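Local coordinates for protein cellulase (Bacteroides salanitronis, PDB 6WQY) that probably hydrolyses internal beta-1,4 linkages of cellulose and related plant polysaccharides, with this chain carrying the family 5 glycoside hydrolase domain of a longer protein, at residues W54-A59 against F360-G365; G34-N39 against S74-V79; A115-H120 against N165-E170; V248-Y253 against A305-M310. All blocks are in the same frame, centred on the assembly; numbering follows the deposited sequence.

Interaction 1. Residues W54-A59 against F360-G365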
# COMPACT_ATOMS: atom_id res chain seq x y z
N TRP A 54 -11.90 -14.16 4.41
CA TRP A 54 -12.41 -13.25 3.39
C TRP A 54 -12.14 -13.80 1.99
O TRP A 54 -11.66 -13.09 1.10
CB TRP A 54 -11.83 -11.84 3.52
CG TRP A 54 -12.31 -11.05 4.70
CD1 TRP A 54 -13.15 -11.44 5.71
CD2 TRP A 54 -11.95 -9.69 5.00
NE1 TRP A 54 -13.34 -10.41 6.59
CE2 TRP A 54 -12.60 -9.33 6.19
CE3 TRP A 54 -11.14 -8.75 4.36
CZ2 TRP A 54 -12.47 -8.06 6.75
CZ3 TRP A 54 -11.01 -7.50 4.91
CH2 TRP A 54 -11.67 -7.16 6.09
N GLY A 55 -12.41 -15.08 1.79
CA GLY A 55 -12.46 -15.62 0.45
C GLY A 55 -11.19 -16.22 -0.10
O GLY A 55 -11.21 -16.69 -1.24
N ASN A 56 -10.10 -16.22 0.66
CA ASN A 56 -8.84 -16.79 0.21
C ASN A 56 -8.41 -17.94 1.11
O ASN A 56 -8.59 -17.89 2.32
CB ASN A 56 -7.74 -15.74 0.20
CG ASN A 56 -7.96 -14.71 -0.87
OD1 ASN A 56 -8.07 -15.07 -2.05
ND2 ASN A 56 -8.08 -13.46 -0.49
N ALA A 57 -7.83 -18.97 0.50
CA ALA A 57 -7.06 -19.96 1.24
C ALA A 57 -5.70 -19.37 1.60
O ALA A 57 -5.30 -18.32 1.10
CB ALA A 57 -6.93 -21.25 0.44
N ALA A 58 -4.98 -20.07 2.47
CA ALA A 58 -3.72 -19.55 2.99
C ALA A 58 -2.70 -19.34 1.88
O ALA A 58 -2.54 -20.17 0.99
CB ALA A 58 -3.16 -20.52 4.04
N ALA A 59 -1.98 -18.23 1.97
CA ALA A 59 -0.94 -17.90 1.00
C ALA A 59 0.23 -18.87 1.12
O ALA A 59 0.52 -19.40 2.20
CB ALA A 59 -0.46 -16.46 1.19
N PHE A 360 -4.52 -13.76 -9.43
CA PHE A 360 -4.00 -15.07 -9.08
C PHE A 360 -4.85 -15.68 -7.98
O PHE A 360 -5.36 -14.97 -7.10
CB PHE A 360 -2.57 -14.98 -8.49
CG PHE A 360 -1.56 -14.38 -9.40
CD1 PHE A 360 -1.38 -13.01 -9.44
CD2 PHE A 360 -0.77 -15.17 -10.21
CE1 PHE A 360 -0.45 -12.44 -10.29
CE2 PHE A 360 0.17 -14.61 -11.05
CZ PHE A 360 0.33 -13.24 -11.09
N ASN A 361 -4.97 -17.00 -7.99
CA ASN A 361 -5.39 -17.71 -6.79
C ASN A 361 -4.28 -17.56 -5.75
O ASN A 361 -3.12 -17.87 -6.02
CB ASN A 361 -5.66 -19.18 -7.12
CG ASN A 361 -6.19 -19.95 -5.93
OD1 ASN A 361 -5.47 -20.15 -4.95
ND2 ASN A 361 -7.44 -20.37 -6.00
N HIS A 362 -4.63 -17.05 -4.55
CA HIS A 362 -3.63 -16.70 -3.56
C HIS A 362 -2.95 -17.91 -2.92
O HIS A 362 -1.93 -17.74 -2.25
CB HIS A 362 -4.23 -15.82 -2.46
CG HIS A 362 -4.58 -14.44 -2.90
ND1 HIS A 362 -4.84 -13.44 -1.98
CD2 HIS A 362 -4.70 -13.86 -4.12
CE1 HIS A 362 -5.12 -12.32 -2.61
NE2 HIS A 362 -5.04 -12.54 -3.91
N ALA A 363 -3.50 -19.11 -3.12
CA ALA A 363 -2.90 -20.31 -2.57
C ALA A 363 -2.19 -21.16 -3.62
O ALA A 363 -1.12 -21.72 -3.33
CB ALA A 363 -3.98 -21.17 -1.89
N THR A 364 -2.73 -21.30 -4.83
CA THR A 364 -2.06 -22.11 -5.84
C THR A 364 -1.12 -21.30 -6.71
O THR A 364 -0.24 -21.87 -7.35
CB THR A 364 -3.08 -22.78 -6.77
OG1 THR A 364 -3.75 -21.76 -7.52
CG2 THR A 364 -4.09 -23.61 -6.00
N GLY A 365 -1.30 -19.99 -6.78
CA GLY A 365 -0.52 -19.16 -7.66
C GLY A 365 -0.94 -19.18 -9.12
O GLY A 365 -0.31 -18.52 -9.94
O HOH W 1 -7.40 -16.93 -3.89
O HOH W 2 -7.65 -19.26 -2.42

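Interaction 2. Residues G34-N39 against S74-V79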
# COMPACT_ATOMS: atom_id res chain seq x y z
N GLY A 34 4.32 -3.45 -8.48
CA GLY A 34 3.91 -4.09 -7.25
C GLY A 34 2.55 -4.77 -7.33
O GLY A 34 1.73 -4.52 -8.20
N TRP A 35 2.30 -5.59 -6.31
CA TRP A 35 1.07 -6.36 -6.17
C TRP A 35 0.77 -6.49 -4.69
O TRP A 35 1.67 -6.74 -3.89
CB TRP A 35 1.28 -7.73 -6.80
CG TRP A 35 0.10 -8.66 -6.85
CD1 TRP A 35 -0.80 -8.79 -7.88
CD2 TRP A 35 -0.24 -9.67 -5.90
NE1 TRP A 35 -1.67 -9.82 -7.62
CE2 TRP A 35 -1.36 -10.38 -6.40
CE3 TRP A 35 0.31 -10.07 -4.67
CZ2 TRP A 35 -1.95 -11.45 -5.71
CZ3 TRP A 35 -0.28 -11.11 -3.98
CH2 TRP A 35 -1.39 -11.80 -4.51
N ASN A 36 -0.51 -6.33 -4.33
CA ASN A 36 -0.96 -6.49 -2.95
C ASN A 36 -1.57 -7.86 -2.70
O ASN A 36 -2.46 -8.30 -3.45
CB ASN A 36 -2.10 -5.50 -2.61
CG ASN A 36 -1.62 -4.11 -2.29
OD1 ASN A 36 -1.35 -3.79 -1.13
ND2 ASN A 36 -1.55 -3.26 -3.30
N LEU A 37 -1.14 -8.49 -1.62
CA LEU A 37 -1.73 -9.72 -1.10
C LEU A 37 -2.96 -9.34 -0.27
O LEU A 37 -2.93 -9.25 0.95
CB LEU A 37 -0.70 -10.46 -0.26
CG LEU A 37 -1.12 -11.81 0.30
CD1 LEU A 37 -1.31 -12.82 -0.80
CD2 LEU A 37 -0.12 -12.29 1.32
N GLY A 38 -4.07 -9.04 -0.97
CA GLY A 38 -5.24 -8.47 -0.32
C GLY A 38 -6.24 -9.52 0.15
O GLY A 38 -6.28 -10.65 -0.31
N ASN A 39 -7.11 -9.08 1.07
CA ASN A 39 -8.07 -9.97 1.72
C ASN A 39 -7.39 -11.23 2.25
O ASN A 39 -7.90 -12.34 2.13
CB ASN A 39 -9.26 -10.31 0.82
CG ASN A 39 -10.26 -9.18 0.72
OD1 ASN A 39 -10.01 -8.07 1.16
ND2 ASN A 39 -11.42 -9.47 0.13
N SER A 74 7.69 -6.38 -6.54
CA SER A 74 7.48 -6.10 -5.13
C SER A 74 6.07 -6.52 -4.73
O SER A 74 5.14 -6.42 -5.52
CB SER A 74 7.62 -4.59 -4.87
OG SER A 74 8.88 -4.11 -5.32
N VAL A 75 5.91 -6.93 -3.47
CA VAL A 75 4.61 -7.30 -2.93
C VAL A 75 4.34 -6.52 -1.66
O VAL A 75 5.15 -6.55 -0.73
CB VAL A 75 4.53 -8.81 -2.65
CG1 VAL A 75 3.19 -9.18 -2.06
CG2 VAL A 75 4.76 -9.59 -3.92
N ARG A 76 3.16 -5.90 -1.59
CA ARG A 76 2.67 -5.32 -0.35
C ARG A 76 1.82 -6.37 0.34
O ARG A 76 0.93 -6.98 -0.27
CB ARG A 76 1.89 -4.04 -0.63
CG ARG A 76 1.34 -3.34 0.61
CD ARG A 76 0.93 -1.92 0.26
NE ARG A 76 0.29 -1.15 1.31
CZ ARG A 76 -1.02 -1.05 1.50
NH1 ARG A 76 -1.88 -1.79 0.81
NH2 ARG A 76 -1.46 -0.19 2.41
N ILE A 77 2.12 -6.59 1.62
CA ILE A 77 1.50 -7.59 2.47
C ILE A 77 0.78 -6.81 3.57
O ILE A 77 1.35 -6.54 4.64
CB ILE A 77 2.57 -8.52 3.07
CG1 ILE A 77 3.39 -9.22 1.99
CG2 ILE A 77 1.91 -9.54 4.00
CD1 ILE A 77 4.71 -9.79 2.48
N PRO A 78 -0.48 -6.43 3.35
CA PRO A 78 -1.24 -5.79 4.43
C PRO A 78 -1.41 -6.77 5.57
O PRO A 78 -1.72 -7.95 5.35
CB PRO A 78 -2.57 -5.44 3.77
CG PRO A 78 -2.61 -6.11 2.49
CD PRO A 78 -1.24 -6.54 2.10
N VAL A 79 -1.25 -6.28 6.81
CA VAL A 79 -1.39 -7.13 7.99
C VAL A 79 -2.31 -6.43 8.99
O VAL A 79 -1.98 -5.33 9.46
CB VAL A 79 -0.05 -7.45 8.67
CG1 VAL A 79 -0.31 -8.38 9.87
CG2 VAL A 79 0.93 -8.09 7.71
O HOH W 3 -1.80 -9.94 3.43

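Interaction 3. Residues A115-H120 against N165-E170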
# COMPACT_ATOMS: atom_id res chain seq x y z
N ALA A 115 9.30 -6.60 -0.39
CA ALA A 115 8.10 -6.80 0.41
C ALA A 115 7.84 -5.60 1.29
O ALA A 115 8.78 -5.02 1.85
CB ALA A 115 8.24 -8.04 1.30
N ILE A 116 6.56 -5.25 1.45
CA ILE A 116 6.13 -4.21 2.39
C ILE A 116 5.20 -4.88 3.39
O ILE A 116 4.28 -5.58 2.97
CB ILE A 116 5.38 -3.07 1.68
CG1 ILE A 116 6.21 -2.44 0.56
CG2 ILE A 116 4.95 -2.01 2.71
CD1 ILE A 116 5.47 -1.38 -0.22
N ILE A 117 5.39 -4.64 4.69
CA ILE A 117 4.41 -5.04 5.71
C ILE A 117 3.94 -3.78 6.43
O ILE A 117 4.66 -2.79 6.51
CB ILE A 117 4.95 -6.09 6.70
CG1 ILE A 117 6.22 -5.61 7.42
CG2 ILE A 117 5.19 -7.42 5.98
CD1 ILE A 117 6.72 -6.55 8.50
N ASN A 118 2.73 -3.84 7.01
CA ASN A 118 2.16 -2.65 7.62
C ASN A 118 1.30 -3.03 8.84
O ASN A 118 1.30 -4.17 9.31
CB ASN A 118 1.36 -1.82 6.59
CG ASN A 118 0.01 -2.44 6.25
OD1 ASN A 118 -0.33 -3.52 6.74
ND2 ASN A 118 -0.74 -1.77 5.40
N ILE A 119 0.63 -2.02 9.38
CA ILE A 119 -0.54 -2.16 10.25
C ILE A 119 -1.75 -1.73 9.42
O ILE A 119 -1.80 -0.59 8.95
CB ILE A 119 -0.39 -1.31 11.52
CG1 ILE A 119 0.76 -1.82 12.39
CG2 ILE A 119 -1.71 -1.28 12.28
CD1 ILE A 119 1.02 -0.98 13.63
N HIS A 120 -2.71 -2.64 9.22
CA HIS A 120 -3.74 -2.42 8.21
C HIS A 120 -5.07 -2.10 8.87
O HIS A 120 -5.30 -0.94 9.25
CB HIS A 120 -3.76 -3.58 7.20
CG HIS A 120 -4.35 -3.22 5.88
ND1 HIS A 120 -3.63 -2.55 4.91
CD2 HIS A 120 -5.59 -3.46 5.38
CE1 HIS A 120 -4.42 -2.43 3.84
NE2 HIS A 120 -5.61 -2.96 4.10
N ASN A 165 17.30 -4.81 2.85
CA ASN A 165 16.43 -3.74 2.38
C ASN A 165 15.45 -4.17 1.30
O ASN A 165 14.70 -3.32 0.80
CB ASN A 165 17.24 -2.51 1.95
CG ASN A 165 17.61 -1.62 3.14
OD1 ASN A 165 17.22 -1.88 4.29
ND2 ASN A 165 18.34 -0.55 2.86
N PHE A 166 15.33 -5.47 1.00
CA PHE A 166 14.15 -5.93 0.27
C PHE A 166 12.88 -5.65 1.06
O PHE A 166 11.80 -5.55 0.47
CB PHE A 166 14.22 -7.43 -0.08
CG PHE A 166 13.80 -8.36 1.03
CD1 PHE A 166 14.69 -8.75 2.01
CD2 PHE A 166 12.49 -8.83 1.09
CE1 PHE A 166 14.29 -9.58 3.04
CE2 PHE A 166 12.10 -9.65 2.12
CZ PHE A 166 13.00 -10.03 3.10
N LEU A 167 12.99 -5.57 2.40
CA LEU A 167 11.83 -5.47 3.28
C LEU A 167 11.65 -4.03 3.73
O LEU A 167 12.56 -3.42 4.30
CB LEU A 167 12.01 -6.40 4.47
CG LEU A 167 10.87 -6.37 5.50
CD1 LEU A 167 9.53 -6.79 4.90
CD2 LEU A 167 11.24 -7.29 6.67
N VAL A 168 10.44 -3.52 3.48
CA VAL A 168 9.99 -2.18 3.83
C VAL A 168 8.93 -2.29 4.92
O VAL A 168 8.08 -3.18 4.87
CB VAL A 168 9.38 -1.52 2.58
CG1 VAL A 168 8.73 -0.17 2.88
CG2 VAL A 168 10.41 -1.38 1.47
N PHE A 169 8.96 -1.36 5.88
CA PHE A 169 7.87 -1.23 6.85
C PHE A 169 7.04 0.01 6.49
O PHE A 169 7.62 1.09 6.30
CB PHE A 169 8.40 -1.02 8.28
CG PHE A 169 9.32 -2.11 8.80
CD1 PHE A 169 9.30 -3.42 8.33
CD2 PHE A 169 10.20 -1.78 9.81
CE1 PHE A 169 10.16 -4.37 8.86
CE2 PHE A 169 11.06 -2.72 10.34
CZ PHE A 169 11.04 -4.02 9.88
N GLU A 170 5.72 -0.13 6.44
CA GLU A 170 4.77 0.96 6.19
C GLU A 170 3.97 1.18 7.47
O GLU A 170 3.34 0.25 7.98
CB GLU A 170 3.86 0.57 5.03
CG GLU A 170 2.72 1.52 4.76
CD GLU A 170 1.77 0.96 3.72
OE1 GLU A 170 2.16 0.93 2.51
OE2 GLU A 170 0.67 0.53 4.10

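Interaction 4. Residues V248-Y253 against A305-M310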
# COMPACT_ATOMS: atom_id res chain seq x y z
N VAL A 248 6.67 8.51 0.83
CA VAL A 248 5.28 8.90 1.05
C VAL A 248 4.36 7.90 0.36
O VAL A 248 4.47 7.66 -0.84
CB VAL A 248 5.02 10.31 0.51
CG1 VAL A 248 3.60 10.76 0.81
CG2 VAL A 248 6.04 11.30 1.07
N ALA A 249 3.44 7.32 1.12
CA ALA A 249 2.48 6.35 0.60
C ALA A 249 1.16 7.03 0.29
O ALA A 249 0.60 7.70 1.15
CB ALA A 249 2.24 5.26 1.65
N VAL A 250 0.64 6.83 -0.94
CA VAL A 250 -0.71 7.25 -1.31
C VAL A 250 -1.42 6.07 -1.95
O VAL A 250 -0.80 5.12 -2.42
CB VAL A 250 -0.73 8.47 -2.25
CG1 VAL A 250 -0.14 9.69 -1.55
CG2 VAL A 250 -0.02 8.18 -3.55
N HIS A 251 -2.75 6.15 -1.99
CA HIS A 251 -3.57 5.18 -2.72
C HIS A 251 -4.31 5.92 -3.82
O HIS A 251 -4.64 7.10 -3.67
CB HIS A 251 -4.56 4.45 -1.80
CG HIS A 251 -3.89 3.60 -0.76
ND1 HIS A 251 -4.58 2.95 0.24
CD2 HIS A 251 -2.59 3.28 -0.58
CE1 HIS A 251 -3.73 2.27 1.00
NE2 HIS A 251 -2.51 2.45 0.52
N PHE A 252 -4.58 5.22 -4.93
CA PHE A 252 -5.19 5.87 -6.09
C PHE A 252 -6.12 4.91 -6.80
O PHE A 252 -5.66 4.00 -7.50
CB PHE A 252 -4.13 6.38 -7.07
CG PHE A 252 -4.72 7.10 -8.25
CD1 PHE A 252 -5.12 8.43 -8.14
CD2 PHE A 252 -4.88 6.46 -9.47
CE1 PHE A 252 -5.65 9.10 -9.22
CE2 PHE A 252 -5.42 7.13 -10.55
CZ PHE A 252 -5.81 8.44 -10.43
N TYR A 253 -7.42 5.16 -6.67
CA TYR A 253 -8.45 4.37 -7.32
C TYR A 253 -9.35 5.24 -8.20
O TYR A 253 -10.40 4.77 -8.68
CB TYR A 253 -9.31 3.65 -6.30
CG TYR A 253 -8.64 2.54 -5.52
CD1 TYR A 253 -8.44 1.30 -6.12
CD2 TYR A 253 -8.25 2.71 -4.20
CE1 TYR A 253 -7.90 0.25 -5.41
CE2 TYR A 253 -7.68 1.66 -3.49
CZ TYR A 253 -7.52 0.43 -4.09
OH TYR A 253 -7.04 -0.67 -3.43
N ALA A 305 8.02 8.53 -3.28
CA ALA A 305 6.62 8.25 -3.01
C ALA A 305 6.19 7.02 -3.79
O ALA A 305 6.74 6.74 -4.86
CB ALA A 305 5.74 9.44 -3.39
N TYR A 306 5.18 6.32 -3.27
CA TYR A 306 4.68 5.14 -3.95
C TYR A 306 3.17 5.08 -3.85
O TYR A 306 2.55 5.65 -2.96
CB TYR A 306 5.29 3.83 -3.43
CG TYR A 306 4.99 3.47 -1.99
CD1 TYR A 306 5.66 4.07 -0.94
CD2 TYR A 306 4.05 2.48 -1.67
CE1 TYR A 306 5.40 3.73 0.38
CE2 TYR A 306 3.79 2.13 -0.36
CZ TYR A 306 4.48 2.75 0.67
OH TYR A 306 4.27 2.42 1.99
N ILE A 307 2.57 4.39 -4.82
CA ILE A 307 1.12 4.19 -4.89
C ILE A 307 0.88 2.80 -4.32
O ILE A 307 0.99 1.78 -5.01
CB ILE A 307 0.60 4.36 -6.31
CG1 ILE A 307 0.86 5.79 -6.82
CG2 ILE A 307 -0.88 4.03 -6.38
CD1 ILE A 307 0.86 5.90 -8.31
N GLY A 308 0.59 2.74 -3.02
CA GLY A 308 0.48 1.48 -2.31
C GLY A 308 -0.71 0.64 -2.71
O GLY A 308 -0.69 -0.57 -2.47
N GLU A 309 -1.75 1.26 -3.29
CA GLU A 309 -2.89 0.54 -3.83
C GLU A 309 -3.42 1.31 -5.04
O GLU A 309 -3.55 2.54 -4.99
CB GLU A 309 -4.03 0.40 -2.83
CG GLU A 309 -3.69 -0.36 -1.57
CD GLU A 309 -4.85 -0.49 -0.59
OE1 GLU A 309 -6.02 -0.28 -0.99
OE2 GLU A 309 -4.56 -0.83 0.60
N MET A 310 -3.76 0.56 -6.09
CA MET A 310 -4.42 1.05 -7.31
C MET A 310 -5.04 -0.19 -7.95
O MET A 310 -4.79 -1.32 -7.51
CB MET A 310 -3.44 1.79 -8.24
CG MET A 310 -2.16 1.05 -8.55
SD MET A 310 -2.29 -0.30 -9.75
CE MET A 310 -2.72 0.58 -11.26

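Interaction 1. Residues W54-A59 against F360-G365
N56 and H362 meet where two beta-alpha loops of the (beta/alpha)8 barrel come together, the loop before helix 61-70 and the loop before helix 371-383. Their contact is a stack of flat polar groups. The amide of N56 lies over one face of the imidazole of H362, displaced toward the ring rim, with the planes 11° apart and N56 CG 3.5 Å from H362 ND1. Asparagine and histidine suit this place because each can stack with its face and bond with its edge. H362 ND1 is hydrogen-bonded to Q40 and NE2 to D346, while N56 ND2 bonds to the carbonyls of N39 and A347 and OD1 to the backbone of G349.

Water carries the polar link between the loops: one molecule donates to N56 OD1 at 2.7 Å and accepts from H362 N at 2.9 Å. Within the F360-G365 loop, N361 OD1 accepts from A363 N, an Asx turn, and from T364 N, which extends it to an Asx motif; the two donors come from opposite faces of its plane.

The remaining contacts are close and small, as alanine allows. A57 CB rests on A363 CB at 3.8 Å, and A363 CB also reaches A58 O at 3.4 Å. The buried H362 O has no hydrogen-bonding partner; A59 CA turns its hydrogen almost straight at it, 3.4 Å away with 165° at the hydrogen.

Interaction 2. Residues G34-N39 against S74-V79
R76 and N36 make the side-chain hydrogen bond between the two strands: R76 NH1 donates to N36 OD1 at 2.8 Å, with 166° at the hydrogen. The oxygen lies in the guanidinium plane, while the N36 amide stands nearly perpendicular to it, 82° away. The extended chain of R76 runs alongside N36 OD1, and a turn at its last torsion (chi4 -93°) swings NH1 back to that oxygen. Other partners hold the two ends: R76 NH1 also forms a salt bridge with E309, NH2 one with E170, and N36 ND2 is bonded to G308 O. An asparagine is apt here, since one amide can accept from the arginine and donate to a carbonyl.

Three backbone bonds join the strands: W35 N to S74 O, R76 N to W35 O, and L37 N to R76 O at 2.9 Å. These are the first two strands of the closed eight-stranded parallel barrel of family 5, and N36 and R76 point to its interior. The ladder stops at P78, which has no N-H to offer; its CD instead sits 3.4 Å from L37 O. A water donates to both L37 O and P78 O, bridging the strand ends.

On the other face V75 CG1 meets the edge of the W35 indole, in its plane, 4.0 Å from CE3. L37 CD2 approaches I77 CG2 at 4.3 Å. Helix 61-70 covers this side, with L67 against W35 and V75, and L63 against L37.

Interaction 3. Residues A115-H120 against N165-E170
N118 and E170 bring two flat groups together with their planes 60° apart, the amide using its N-H edge. N118 ND2 donates to E170 OE2 at 3.0 Å, and the carboxylate oxygen is met on its anti side, with the donor 35° out of the carboxylate plane. The same nitrogen donates to H120 ND1, also at 3.0 Å, and here each partner lies close to the plane of the other, so the imidazole is met at its edge. With both hydrogens of ND2 directed and N118 OD1 bonded to V79 N, the amide is fixed in its rotation. Farther back, one face of the F166 ring is covered at its centre by L167 CB, and F169 CD1 lies 3.9 Å from I117 CG1.

Strands 115-118 and 167-170 are the third and fourth of the (beta/alpha)8 barrel, and helix 139-159 lies in the crossover between them. Four backbone bonds run from A115 N to F166 O through to E170 N to I117 O, the latter 2.9 Å long.

I116, V168, N118 and E170 face the barrel interior. I116 CG2, anti to the backbone N, touches E170 CB at 3.6 Å and CG1 packs on V168 CB. The buried E170 carboxylate is satisfied by a salt bridge of OE2 with R76 and a hydrogen bond of OE1 with Y306. Toward the helices, A115 is small enough for L167 CD1 to settle 4.0 Å from its CB, while I117 reaches I156 of helix 139-159.

Interaction 4. Residues V248-Y253 against A305-M310
V248 to F252 and Y306 to E309 are laced in parallel by Y306 N to V248 O, V250 N to Y306 O, G308 N to V250 O and F252 N to E309 O, the last step slipping by one residue as in a beta bulge at G308. These are the sixth and seventh strands of the (beta/alpha)8 barrel. A side chain on G308 would run tightly against H251 NE2, which glycine avoids.

E309 is the main contributor on the interior face. Its CG sits over the centre of the H251 imidazole, a CH-pi contact of 3.7 Å to the centroid, and the carboxylate stacks on the ring at 22°. H251 ND1 is bonded to E174, and E309 OE2 makes a salt bridge with R76. The family 5 nucleophile is a glutamate at the end of this strand, a position consistent with E309.

Also on this face, Y306 takes the crowded position about its first torsion, laying one face of its ring over A249, with A249 CB 3.5 Å from Y306 CZ; its OH reaches E170. V250 CG2 and I307 CG1 meet at 4.1 Å on the outer face, against helices 228-234 and 284-299.

Y253 closes the contact edge-on, its ring 74° from the E309 carboxylate: Y253 OH donates to E309 OE1 at 2.7 Å, on the anti side and 24° out of the carboxylate plane.

From the N terminus, residues 34-39 open interaction 2 and residues 54-59 open interaction 1 before 74-79 closes the first loop, so the two contacts cross. Interaction 1 closes only at 360-365, near the C terminus, and thus brackets most of the barrel; interactions 3 (115-120 with 165-170) and 4 (248-253 with 305-310) nest within it, one after the other. Interactions 2, 3 and 4 join strands one to two, three to four and six to seven of the same sheet, and strands 74-77 and 114-118 are neighbours in it. Interaction 1 ties the loops that follow the first and last strands, and abuts interaction 2 at the end of the first strand.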